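Local coordinates for protein L-lysine 6-monooxygenase (Pseudomonas syringae pv. tomato, PDB 5CQF) that probably acts as an FAD- and NADP-dependent oxidoreductase of the lysine/ornithine N-hydroxylase family, hydroxylating an amino-acid side-chain amine for siderophore biosynthesis, at residues Thr194-Phe199 and Leu221-Arg226. Residues are numbered along the deposited sequence; the frame is centred on the assembly and turned at random.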
loop_
_atom_site.group_PDB
_atom_site.type_symbol
_atom_site.label_atom_id
_atom_site.label_comp_id
_atom_site.label_asym_id
_atom_site.label_seq_id
_atom_site.Cartn_x
_atom_site.Cartn_y
_atom_site.Cartn_z
ATOM N N THR A 194 25.047 21.686 4.906
ATOM C CA THR A 194 25.897 22.843 5.165
ATOM C C THR A 194 26.422 23.419 3.854
ATOM O O THR A 194 26.353 24.608 3.620
ATOM C CB THR A 194 27.087 22.443 6.074
ATOM O OG1 THR A 194 26.623 21.607 7.151
ATOM C CG2 THR A 194 27.766 23.663 6.643
ATOM N N ARG A 195 26.925 22.551 2.989
ATOM C CA ARG A 195 27.509 22.980 1.720
ATOM C C ARG A 195 26.475 23.602 0.794
ATOM O O ARG A 195 26.745 24.627 0.169
ATOM C CB ARG A 195 28.185 21.805 1.003
ATOM C CG ARG A 195 29.395 21.240 1.731
ATOM C CD ARG A 195 30.626 22.082 1.446
ATOM N NE ARG A 195 31.809 21.553 2.108
ATOM C CZ ARG A 195 32.908 22.257 2.356
ATOM N NH1 ARG A 195 32.982 23.536 2.019
ATOM N NH2 ARG A 195 33.935 21.685 2.960
ATOM N N LEU A 196 25.310 22.978 0.689
ATOM C CA LEU A 196 24.214 23.550 -0.112
ATOM C C LEU A 196 23.783 24.928 0.366
ATOM O O LEU A 196 23.399 25.792 -0.425
ATOM C CB LEU A 196 22.999 22.643 -0.108
ATOM C CG LEU A 196 22.832 21.648 -1.264
ATOM C CD1 LEU A 196 22.103 22.259 -2.451
ATOM C CD2 LEU A 196 24.154 21.084 -1.736
ATOM N N GLN A 197 23.861 25.139 1.668
ATOM C CA GLN A 197 23.400 26.386 2.241
ATOM C C GLN A 197 24.339 27.529 1.844
ATOM O O GLN A 197 23.892 28.629 1.544
ATOM C CB GLN A 197 23.291 26.242 3.759
ATOM C CG GLN A 197 22.103 26.961 4.344
ATOM C CD GLN A 197 21.936 26.650 5.808
ATOM O OE1 GLN A 197 21.290 25.671 6.182
ATOM N NE2 GLN A 197 22.522 27.485 6.649
ATOM N N ALA A 198 25.633 27.233 1.795
ATOM C CA ALA A 198 26.646 28.183 1.374
ATOM C C ALA A 198 26.395 28.826 0.001
ATOM O O ALA A 198 26.888 29.916 -0.261
ATOM C CB ALA A 198 28.016 27.518 1.389
ATOM N N PHE A 199 25.657 28.150 -0.873
ATOM C CA PHE A 199 25.305 28.713 -2.184
ATOM C C PHE A 199 24.251 29.790 -2.106
ATOM O O PHE A 199 24.005 30.475 -3.087
ATOM C CB PHE A 199 24.799 27.606 -3.124
ATOM C CG PHE A 199 25.859 26.637 -3.499
ATOM C CD1 PHE A 199 26.949 27.055 -4.248
ATOM C CD2 PHE A 199 25.799 25.321 -3.078
ATOM C CE1 PHE A 199 27.962 26.161 -4.589
ATOM C CE2 PHE A 199 26.810 24.424 -3.408
ATOM C CZ PHE A 199 27.889 24.840 -4.167
ATOM N N LEU A 221 17.763 13.520 -4.910
ATOM C CA LEU A 221 16.394 14.002 -4.766
ATOM C C LEU A 221 16.354 15.456 -4.356
ATOM O O LEU A 221 15.552 16.236 -4.884
ATOM C CB LEU A 221 15.630 13.161 -3.756
ATOM C CG LEU A 221 14.144 13.482 -3.510
ATOM C CD1 LEU A 221 13.319 13.325 -4.770
ATOM C CD2 LEU A 221 13.611 12.528 -2.451
ATOM N N GLU A 222 17.222 15.832 -3.431
ATOM C CA GLU A 222 17.176 17.166 -2.897
ATOM C C GLU A 222 17.621 18.148 -3.982
ATOM O O GLU A 222 17.032 19.241 -4.141
ATOM C CB GLU A 222 18.017 17.277 -1.637
ATOM C CG GLU A 222 18.198 18.707 -1.111
ATOM C CD GLU A 222 16.953 19.322 -0.472
ATOM O OE1 GLU A 222 16.088 18.569 0.032
ATOM O OE2 GLU A 222 16.866 20.576 -0.448
ATOM N N LEU A 223 18.623 17.759 -4.764
ATOM C CA LEU A 223 19.083 18.637 -5.829
ATOM C C LEU A 223 18.007 18.848 -6.897
ATOM O O LEU A 223 17.698 19.995 -7.227
ATOM C CB LEU A 223 20.343 18.116 -6.474
ATOM C CG LEU A 223 21.570 18.073 -5.583
ATOM C CD1 LEU A 223 22.675 17.391 -6.365
ATOM C CD2 LEU A 223 22.008 19.474 -5.126
ATOM N N VAL A 224 17.446 17.771 -7.457
ATOM C CA VAL A 224 16.415 17.951 -8.477
ATOM C C VAL A 224 15.144 18.555 -7.866
ATOM O O VAL A 224 14.323 19.078 -8.590
ATOM C CB VAL A 224 16.040 16.657 -9.235
ATOM C CG1 VAL A 224 17.227 16.093 -9.989
ATOM C CG2 VAL A 224 15.448 15.614 -8.296
ATOM N N SER A 225 14.981 18.496 -6.551
ATOM C CA SER A 225 13.847 19.163 -5.905
ATOM C C SER A 225 14.016 20.664 -5.777
ATOM O O SER A 225 13.048 21.375 -5.753
ATOM C CB SER A 225 13.590 18.614 -4.498
ATOM O OG SER A 225 13.097 17.310 -4.579
ATOM N N ARG A 226 15.229 21.144 -5.638
ATOM C CA ARG A 226 15.411 22.525 -5.236
ATOM C C ARG A 226 15.303 23.485 -6.393
ATOM O O ARG A 226 15.109 24.655 -6.172
ATOM C CB ARG A 226 16.771 22.709 -4.586
ATOM C CG ARG A 226 16.850 22.142 -3.192
ATOM C CD ARG A 226 16.657 23.197 -2.122
ATOM N NE ARG A 226 17.638 22.974 -1.060
ATOM C CZ ARG A 226 18.622 23.810 -0.738
ATOM N NH1 ARG A 226 19.441 23.477 0.249
ATOM N NH2 ARG A 226 18.790 24.976 -1.370
#
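Leu196 reaches across to Leu223 and Arg226, which lie one helical turn apart, and so meets an apolar methyl and a charged planar group at once. Its CD1 comes within 3.9 Å of Leu223 CD2, the two side chains crossing at a slant. The first side-chain bond of Leu223 does not aim at helix 192-198, but with CG beside the backbone N (chi1 -65°) the end of the chain comes closer to Leu196. Arg226 shows how an arginine can join such a contact without bonding to it. Its side chain runs past Leu196 in the opposite direction, bringing NH1 to 3.7 Å from Leu196 CB, while Leu196 CD1 sits over one face of the guanidinium, displaced toward its rim. Bends at chi2 and chi3 turn the group into this position, and a salt bridge within its own helix steadies it: Arg226 NE donates to Glu222 OE2 at 2.6 Å, the carboxylate oxygen lying in the guanidinium plane. The carboxylate thus meets the guanidinium at its edge while the leucine lies over a face, an arrangement that would let the charge be balanced without disturbing the apolar contact. Leu203 also touches both Leu196 and Arg226. Helix 214-226 follows strand 206-210 in a Rossmann-like strand-turn-helix, consistent with a dinucleotide-binding domain; Trp207 of that strand packs against both leucines, and Val209 meets Leu223, so the two helices close over the parallel sheet together.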